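Local coordinates for Ras-3 from Cryphonectria parasitica (Cryphonectria parasitica, PDB 4KU4), which belongs to the Ras family of small P-loop guanine-nucleotide-binding proteins and is modelled here with guanosine-5'-diphosphate and magnesium, at residues A[13-19]-A[62-68]; A[31-37]-A[50-54]. One frame throughout, in Å; residues are numbered along the deposited sequence.

Contact 1 (A[13-19]-A[62-68])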
ATOM      1  N   ILE A  13      11.121  15.057   1.115  1.00 12.90           N
ATOM      2  CA  ILE A  13      10.017  14.114   1.049  1.00 15.90           C
ATOM      3  C   ILE A  13       8.803  14.799   0.455  1.00 14.39           C
ATOM      4  O   ILE A  13       8.431  15.888   0.881  1.00 14.80           O
ATOM      5  CB  ILE A  13       9.696  13.578   2.451  1.00 12.19           C
ATOM      6  CG1 ILE A  13      10.886  12.780   2.970  1.00 11.51           C
ATOM      7  CG2 ILE A  13       8.451  12.709   2.432  1.00 11.50           C
ATOM      8  CD1 ILE A  13      11.326  11.694   2.026  1.00 11.89           C
ATOM      9  N   THR A  14       8.197  14.174  -0.551  1.00  9.75           N
ATOM     10  CA  THR A  14       7.035  14.756  -1.188  1.00  9.81           C
ATOM     11  C   THR A  14       5.730  14.046  -0.810  1.00 11.70           C
ATOM     12  O   THR A  14       4.659  14.646  -0.859  1.00 13.32           O
ATOM     13  CB  THR A  14       7.186  14.732  -2.710  1.00 11.73           C
ATOM     14  OG1 THR A  14       7.309  13.375  -3.142  1.00 11.08           O
ATOM     15  CG2 THR A  14       8.435  15.490  -3.117  1.00 14.39           C
ATOM     16  N   ASP A  15       5.827  12.776  -0.435  1.00  9.10           N
ATOM     17  CA  ASP A  15       4.632  11.972  -0.147  1.00  9.07           C
ATOM     18  C   ASP A  15       4.840  10.974   0.983  1.00 13.06           C
ATOM     19  O   ASP A  15       5.822  10.230   0.992  1.00 11.06           O
ATOM     20  CB  ASP A  15       4.193  11.226  -1.401  1.00 12.60           C
ATOM     21  CG  ASP A  15       3.782  12.158  -2.510  1.00 15.92           C
ATOM     22  OD1 ASP A  15       2.630  12.655  -2.468  1.00 17.00           O
ATOM     23  OD2 ASP A  15       4.603  12.380  -3.430  1.00 17.94           O
ATOM     24  N   LYS A  16       3.894  10.936   1.916  1.00  8.10           N
ATOM     25  CA  LYS A  16       3.976  10.022   3.049  1.00  8.46           C
ATOM     26  C   LYS A  16       2.962   8.911   2.877  1.00 11.14           C
ATOM     27  O   LYS A  16       1.759   9.151   2.910  1.00 12.44           O
ATOM     28  CB  LYS A  16       3.719  10.776   4.363  1.00  8.46           C
ATOM     29  CG  LYS A  16       4.841  11.707   4.787  1.00 16.56           C
ATOM     30  CD  LYS A  16       4.308  12.811   5.678  1.00 19.10           C
ATOM     31  CE  LYS A  16       5.420  13.647   6.295  1.00 34.53           C
ATOM     32  NZ  LYS A  16       4.906  14.955   6.831  1.00 34.51           N
ATOM     33  N   ILE A  17       3.449   7.694   2.688  1.00  6.10           N
ATOM     34  CA  ILE A  17       2.592   6.545   2.490  1.00  7.31           C
ATOM     35  C   ILE A  17       2.713   5.577   3.663  1.00  9.54           C
ATOM     36  O   ILE A  17       3.823   5.288   4.120  1.00  9.18           O
ATOM     37  CB  ILE A  17       3.012   5.780   1.229  1.00  7.49           C
ATOM     38  CG1 ILE A  17       3.126   6.735   0.040  1.00  8.86           C
ATOM     39  CG2 ILE A  17       2.038   4.678   0.965  1.00 11.38           C
ATOM     40  CD1 ILE A  17       3.643   6.078  -1.215  1.00  9.55           C
ATOM     41  N   ALA A  18       1.579   5.066   4.146  1.00  8.19           N
ATOM     42  CA  ALA A  18       1.622   4.003   5.147  1.00 11.62           C
ATOM     43  C   ALA A  18       1.246   2.626   4.563  1.00  7.58           C
ATOM     44  O   ALA A  18       0.306   2.512   3.788  1.00  7.66           O
ATOM     45  CB  ALA A  18       0.748   4.358   6.373  1.00 13.87           C
ATOM     46  N   MET A  19       2.016   1.599   4.920  1.00  9.37           N
ATOM     47  CA  MET A  19       1.638   0.207   4.656  1.00 11.38           C
ATOM     48  C   MET A  19       0.698  -0.301   5.734  1.00  8.09           C
ATOM     49  O   MET A  19       0.958  -0.121   6.912  1.00  8.36           O
ATOM     50  CB  MET A  19       2.871  -0.683   4.653  1.00 11.31           C
ATOM     51  CG  MET A  19       3.978  -0.156   3.789  1.00 11.16           C
ATOM     52  SD  MET A  19       3.513  -0.134   2.052  1.00  9.92           S
ATOM     53  CE  MET A  19       3.415  -1.885   1.710  1.00 17.88           C
ATOM     54  N   SER A  62       9.781  12.827  -7.417  1.00 14.08           N
ATOM     55  CA  SER A  62       9.060  12.576  -6.168  1.00 10.79           C
ATOM     56  C   SER A  62       9.972  11.851  -5.188  1.00 13.21           C
ATOM     57  O   SER A  62      10.912  11.165  -5.591  1.00 12.09           O
ATOM     58  CB  SER A  62       7.815  11.728  -6.427  1.00 17.20           C
ATOM     59  OG  SER A  62       7.095  12.213  -7.552  1.00 15.78           O
ATOM     60  N   HIS A  63       9.692  12.006  -3.901  1.00 10.26           N
ATOM     61  CA  HIS A  63      10.462  11.332  -2.858  1.00  8.40           C
ATOM     62  C   HIS A  63       9.461  10.749  -1.871  1.00 11.45           C
ATOM     63  O   HIS A  63       8.878  11.463  -1.070  1.00 11.04           O
ATOM     64  CB  HIS A  63      11.420  12.317  -2.176  1.00 10.97           C
ATOM     65  CG  HIS A  63      12.479  11.659  -1.333  1.00  9.17           C
ATOM     66  ND1 HIS A  63      13.535  12.357  -0.793  1.00 11.07           N
ATOM     67  CD2 HIS A  63      12.638  10.371  -0.945  1.00  9.56           C
ATOM     68  CE1 HIS A  63      14.307  11.525  -0.111  1.00  8.40           C
ATOM     69  NE2 HIS A  63      13.786  10.318  -0.189  1.00 11.54           N
ATOM     70  N   LEU A  64       9.251   9.446  -1.966  1.00  8.02           N
ATOM     71  CA  LEU A  64       8.253   8.765  -1.164  1.00 10.07           C
ATOM     72  C   LEU A  64       8.888   8.324   0.149  1.00  8.37           C
ATOM     73  O   LEU A  64       9.999   7.802   0.164  1.00  9.43           O
ATOM     74  CB  LEU A  64       7.718   7.552  -1.917  1.00  7.82           C
ATOM     75  CG  LEU A  64       7.363   7.751  -3.396  1.00 13.87           C
ATOM     76  CD1 LEU A  64       6.808   6.466  -4.037  1.00 10.48           C
ATOM     77  CD2 LEU A  64       6.369   8.897  -3.539  1.00 14.32           C
ATOM     78  N   GLU A  65       8.189   8.564   1.253  1.00  6.31           N
ATOM     79  CA  GLU A  65       8.596   8.035   2.545  1.00 10.06           C
ATOM     80  C   GLU A  65       7.533   7.015   2.928  1.00  7.73           C
ATOM     81  O   GLU A  65       6.357   7.352   3.067  1.00 11.74           O
ATOM     82  CB  GLU A  65       8.694   9.155   3.588  1.00 11.22           C
ATOM     83  CG  GLU A  65       9.226   8.714   4.950  1.00 15.19           C
ATOM     84  CD  GLU A  65       9.737   9.891   5.751  1.00 20.53           C
ATOM     85  OE1 GLU A  65      10.958   9.945   6.016  1.00 19.23           O
ATOM     86  OE2 GLU A  65       8.923  10.776   6.093  1.00 20.89           O
ATOM     87  N   ILE A  66       7.944   5.762   3.078  1.00  7.94           N
ATOM     88  CA  ILE A  66       6.977   4.690   3.299  1.00  7.75           C
ATOM     89  C   ILE A  66       7.128   4.126   4.702  1.00 12.16           C
ATOM     90  O   ILE A  66       8.178   3.601   5.063  1.00 10.15           O
ATOM     91  CB  ILE A  66       7.152   3.565   2.251  1.00 12.70           C
ATOM     92  CG1 ILE A  66       6.930   4.121   0.846  1.00 15.23           C
ATOM     93  CG2 ILE A  66       6.171   2.434   2.495  1.00  8.34           C
ATOM     94  CD1 ILE A  66       8.027   3.779  -0.097  1.00 14.70           C
ATOM     95  N   LEU A  67       6.063   4.259   5.485  1.00  7.25           N
ATOM     96  CA  LEU A  67       5.992   3.668   6.811  1.00 10.23           C
ATOM     97  C   LEU A  67       5.603   2.189   6.757  1.00  9.54           C
ATOM     98  O   LEU A  67       4.470   1.841   6.444  1.00  8.38           O
ATOM     99  CB  LEU A  67       5.006   4.452   7.681  1.00  8.35           C
ATOM    100  CG  LEU A  67       4.985   4.022   9.146  1.00 11.37           C
ATOM    101  CD1 LEU A  67       6.272   4.400   9.846  1.00 20.29           C
ATOM    102  CD2 LEU A  67       3.783   4.625   9.859  1.00 20.52           C
ATOM    103  N   ASP A  68       6.559   1.316   7.048  1.00 11.08           N
ATOM    104  CA  ASP A  68       6.276  -0.104   7.174  1.00 12.39           C
ATOM    105  C   ASP A  68       5.716  -0.253   8.579  1.00 12.76           C
ATOM    106  O   ASP A  68       6.085   0.514   9.477  1.00 11.05           O
ATOM    107  CB  ASP A  68       7.572  -0.915   6.995  1.00  9.01           C
ATOM    108  CG  ASP A  68       7.326  -2.412   6.866  1.00 11.14           C
ATOM    109  OD1 ASP A  68       6.163  -2.827   6.723  1.00 11.46           O
ATOM    110  OD2 ASP A  68       8.307  -3.185   6.896  1.00 11.67           O
TER

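Contact 2 (A[31-37]-A[50-54])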
ATOM      1  N   THR A  31       8.004  -3.093   0.300  1.00  8.04           N
ATOM      2  CA  THR A  31       8.676  -1.824   0.550  1.00  8.96           C
ATOM      3  C   THR A  31      10.172  -1.916   0.252  1.00  9.48           C
ATOM      4  O   THR A  31      10.755  -0.993  -0.298  1.00  7.80           O
ATOM      5  CB  THR A  31       8.486  -1.362   2.009  1.00 13.20           C
ATOM      6  OG1 THR A  31       7.095  -1.385   2.362  1.00 11.64           O
ATOM      7  CG2 THR A  31       9.005   0.048   2.187  1.00 11.07           C
ATOM      8  N   VAL A  32      10.786  -3.025   0.644  1.00 10.35           N
ATOM      9  CA  VAL A  32      12.211  -3.267   0.413  1.00 10.37           C
ATOM     10  C   VAL A  32      12.481  -3.428  -1.089  1.00 11.25           C
ATOM     11  O   VAL A  32      13.467  -2.920  -1.621  1.00  9.76           O
ATOM     12  CB  VAL A  32      12.668  -4.520   1.211  1.00 13.65           C
ATOM     13  CG1 VAL A  32      14.039  -4.972   0.776  1.00 18.94           C
ATOM     14  CG2 VAL A  32      12.638  -4.232   2.705  1.00 16.85           C
ATOM     15  N   ASN A  33      11.574  -4.104  -1.776  1.00 11.31           N
ATOM     16  CA  ASN A  33      11.653  -4.209  -3.232  1.00 11.86           C
ATOM     17  C   ASN A  33      11.535  -2.848  -3.912  1.00 10.56           C
ATOM     18  O   ASN A  33      12.393  -2.476  -4.711  1.00 11.60           O
ATOM     19  CB  ASN A  33      10.607  -5.194  -3.770  1.00 10.35           C
ATOM     20  CG  ASN A  33      10.713  -5.395  -5.278  1.00 15.37           C
ATOM     21  OD1 ASN A  33      10.040  -4.712  -6.068  1.00 20.64           O
ATOM     22  ND2 ASN A  33      11.559  -6.335  -5.686  1.00 13.13           N
ATOM     23  N   LEU A  34      10.479  -2.103  -3.585  1.00  7.38           N
ATOM     24  CA  LEU A  34      10.251  -0.800  -4.165  1.00  6.76           C
ATOM     25  C   LEU A  34      11.453   0.124  -4.013  1.00 14.22           C
ATOM     26  O   LEU A  34      11.827   0.803  -4.958  1.00 12.38           O
ATOM     27  CB  LEU A  34       9.034  -0.140  -3.536  1.00 11.68           C
ATOM     28  CG  LEU A  34       8.800   1.299  -3.975  1.00 12.79           C
ATOM     29  CD1 LEU A  34       8.194   1.326  -5.382  1.00 11.99           C
ATOM     30  CD2 LEU A  34       7.900   1.987  -2.972  1.00 16.65           C
ATOM     31  N   THR A  35      12.040   0.149  -2.815  1.00 11.61           N
ATOM     32  CA  THR A  35      13.098   1.100  -2.503  1.00 11.17           C
ATOM     33  C   THR A  35      14.497   0.633  -2.893  1.00 14.63           C
ATOM     34  O   THR A  35      15.457   1.368  -2.705  1.00 10.65           O
ATOM     35  CB  THR A  35      13.079   1.498  -1.020  1.00 10.30           C
ATOM     36  OG1 THR A  35      13.318   0.337  -0.219  1.00 12.85           O
ATOM     37  CG2 THR A  35      11.743   2.115  -0.655  1.00  8.88           C
ATOM     38  N   LYS A  36      14.605  -0.569  -3.449  1.00 11.74           N
ATOM     39  CA  LYS A  36      15.884  -1.069  -3.952  1.00 11.12           C
ATOM     40  C   LYS A  36      16.900  -1.180  -2.820  1.00 14.52           C
ATOM     41  O   LYS A  36      18.084  -0.883  -2.989  1.00 16.27           O
ATOM     42  CB  LYS A  36      16.405  -0.173  -5.085  1.00 17.86           C
ATOM     43  CG  LYS A  36      15.388   0.102  -6.201  1.00 18.75           C
ATOM     44  CD  LYS A  36      15.482  -0.940  -7.313  1.00 21.10           C
ATOM     45  CE  LYS A  36      14.328  -0.797  -8.302  1.00 27.30           C
ATOM     46  NZ  LYS A  36      14.227   0.605  -8.816  1.00 28.97           N
ATOM     47  N   HIS A  37      16.422  -1.620  -1.659  1.00 12.62           N
ATOM     48  CA  HIS A  37      17.250  -1.787  -0.465  1.00 13.39           C
ATOM     49  C   HIS A  37      18.332  -2.836  -0.751  1.00 15.61           C
ATOM     50  O   HIS A  37      18.119  -3.731  -1.570  1.00 17.97           O
ATOM     51  CB  HIS A  37      16.350  -2.234   0.696  1.00 13.79           C
ATOM     52  CG  HIS A  37      16.970  -2.091   2.054  1.00 10.59           C
ATOM     53  ND1 HIS A  37      17.888  -2.988   2.552  1.00 16.77           N
ATOM     54  CD2 HIS A  37      16.787  -1.163   3.019  1.00 17.14           C
ATOM     55  CE1 HIS A  37      18.253  -2.613   3.763  1.00 16.12           C
ATOM     56  NE2 HIS A  37      17.589  -1.516   4.078  1.00 20.04           N
ATOM     57  N   SER A  50      11.218   2.976   8.400  1.00  8.40           N
ATOM     58  CA  SER A  50      10.568   3.856   7.447  1.00 13.00           C
ATOM     59  C   SER A  50      11.545   3.746   6.276  1.00 14.64           C
ATOM     60  O   SER A  50      12.759   3.676   6.489  1.00 12.07           O
ATOM     61  CB  SER A  50      10.483   5.283   7.949  1.00 16.57           C
ATOM     62  OG  SER A  50      10.417   6.201   6.878  1.00 22.38           O
ATOM     63  N   TYR A  51      11.029   3.717   5.054  1.00  9.96           N
ATOM     64  CA  TYR A  51      11.869   3.541   3.865  1.00 13.23           C
ATOM     65  C   TYR A  51      11.659   4.685   2.891  1.00  9.26           C
ATOM     66  O   TYR A  51      10.618   5.333   2.905  1.00  8.36           O
ATOM     67  CB  TYR A  51      11.540   2.213   3.170  1.00  9.60           C
ATOM     68  CG  TYR A  51      11.854   0.982   3.975  1.00 10.18           C
ATOM     69  CD1 TYR A  51      13.091   0.361   3.871  1.00 13.38           C
ATOM     70  CD2 TYR A  51      10.906   0.431   4.839  1.00 11.43           C
ATOM     71  CE1 TYR A  51      13.392  -0.768   4.606  1.00 15.14           C
ATOM     72  CE2 TYR A  51      11.196  -0.700   5.582  1.00 13.78           C
ATOM     73  CZ  TYR A  51      12.435  -1.295   5.462  1.00 14.92           C
ATOM     74  OH  TYR A  51      12.729  -2.420   6.182  1.00 14.76           O
ATOM     75  N   ARG A  52      12.645   4.939   2.030  1.00  9.49           N
ATOM     76  CA  ARG A  52      12.541   6.036   1.079  1.00  8.69           C
ATOM     77  C   ARG A  52      12.795   5.574  -0.347  1.00  8.69           C
ATOM     78  O   ARG A  52      13.660   4.728  -0.606  1.00  7.61           O
ATOM     79  CB  ARG A  52      13.541   7.147   1.424  1.00  7.22           C
ATOM     80  CG  ARG A  52      13.272   7.871   2.735  1.00  7.11           C
ATOM     81  CD  ARG A  52      14.474   8.707   3.162  1.00 13.04           C
ATOM     82  NE  ARG A  52      15.684   7.894   3.263  1.00 11.74           N
ATOM     83  CZ  ARG A  52      16.027   7.136   4.297  1.00 13.90           C
ATOM     84  NH1 ARG A  52      15.253   7.048   5.386  1.00 12.91           N
ATOM     85  NH2 ARG A  52      17.158   6.449   4.237  1.00 12.75           N
ATOM     86  N   ARG A  53      12.048   6.155  -1.273  1.00  8.08           N
ATOM     87  CA  ARG A  53      12.301   5.967  -2.699  1.00 11.19           C
ATOM     88  C   ARG A  53      12.301   7.324  -3.402  1.00 10.20           C
ATOM     89  O   ARG A  53      11.284   8.018  -3.448  1.00 10.34           O
ATOM     90  CB  ARG A  53      11.242   5.046  -3.320  1.00 10.87           C
ATOM     91  CG  ARG A  53      11.289   4.977  -4.868  1.00 11.17           C
ATOM     92  CD  ARG A  53      12.451   4.136  -5.387  1.00 13.74           C
ATOM     93  NE  ARG A  53      12.603   4.268  -6.839  1.00 14.86           N
ATOM     94  CZ  ARG A  53      12.038   3.465  -7.738  1.00 22.10           C
ATOM     95  NH1 ARG A  53      12.226   3.685  -9.029  1.00 13.18           N
ATOM     96  NH2 ARG A  53      11.282   2.449  -7.358  1.00  9.94           N
ATOM     97  N   GLN A  54      13.460   7.719  -3.923  1.00 10.82           N
ATOM     98  CA  GLN A  54      13.518   8.847  -4.830  1.00  9.00           C
ATOM     99  C   GLN A  54      13.215   8.278  -6.200  1.00 13.96           C
ATOM    100  O   GLN A  54      13.751   7.224  -6.572  1.00 12.27           O
ATOM    101  CB  GLN A  54      14.910   9.486  -4.821  1.00 11.11           C
ATOM    102  CG  GLN A  54      15.256  10.140  -3.503  1.00  8.49           C
ATOM    103  CD  GLN A  54      16.525  10.980  -3.577  1.00 13.44           C
ATOM    104  OE1 GLN A  54      17.639  10.469  -3.437  1.00 12.17           O
ATOM    105  NE2 GLN A  54      16.355  12.278  -3.786  1.00 13.51           N
TER

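Contact 1 (A[13-19]-A[62-68])
Two neighbouring parallel strands of the Ras-type P-loop sheet meet here, 15-19 running alongside 62-67 at 24°. Before the paired residues, Ser62 CA packs against Thr14 OG1, 3.6 Å away. That same hydroxyl accepts a hydrogen bond from His63 N (2.9 Å, His63 N to Thr14 OG1) and donates its own to Asp15 OD2, while His63 O accepts Thr14 N at 2.8 Å; Ile13 CD1 lies over the imidazole in a CH-pi contact, 3.4 Å from the ring centroid. Leu64, paired with Asp15, opens the regular ladder on a face packed against helix 182-196. Glu65 carries it on: its N reaches Asp15 O at 2.9 Å and its O takes Ile17 N at 3.0 Å. Ile66 returns to the face of Leu64, Asp15 and Ile17, under the same helix. Leu67 adds the last rungs, Leu67 N to Ile17 O, 2.8 Å, and Met19 N to Leu67 O, 2.9 Å. Asp68, close to the bound magnesium, is hydrogen-bonded to Thr28, and its CA lies 4.1 Å from Met19 CG.

Contact 2 (A[31-37]-A[50-54])
This is a helix-on-strand packing at the edge of the Ras fold: the C-terminal end of the helix that follows the P-loop lies against 50-54, part of 50-57, one of the two edge strands of the sheet. The axes are 8.1 Å apart at 29°, and Tyr51 and Arg53 point toward the helix while Arg52 between them points away. Tyr51 fills the space beside the helix, with its CD2 3.3 Å from Thr31 CG2 and its CE1 4.0 Å from Val32 CG2; His37 CD2 approaches the edge of the phenol ring, 3.8 Å from Tyr51 CE1. With its OG1 bonded back to Thr31 O, Thr35 presents CG2 to the strand, 3.2 Å from Arg52 O. The helix closes with a Schellman motif, in which Lys36 takes positive phi and His37 N binds Val32 O. Arg53 reaches this end, where Lys36 NZ sits 3.7 Å from Arg53 NH1; Glu183 forms a salt bridge with Arg53 and probably eases this like-charge approach. Arg53 NH2 also donates to Leu34 O at 3.0 Å.

Overall arrangement
From the N terminus the chain runs up strand 15-20, through the P-loop and into helix 27-35, whose end enters contact 2. A long loop without helix or strand then leads to strand 50-57, where contact 2 closes the shorter loop. The chain turns back antiparallel into strand 60-67, and contact 1 closes the longer loop, so contact 2 lies wholly within it. The centres are about 9 Å apart, and they meet directly: 62-68 hydrogen-bonds to 50-54 through Ile66 N to Tyr51 O and Leu64 N to Arg53 O, and Ile66 packs on Leu34. Together they tie the sheet's edge hairpin to the first strand and the helix after it.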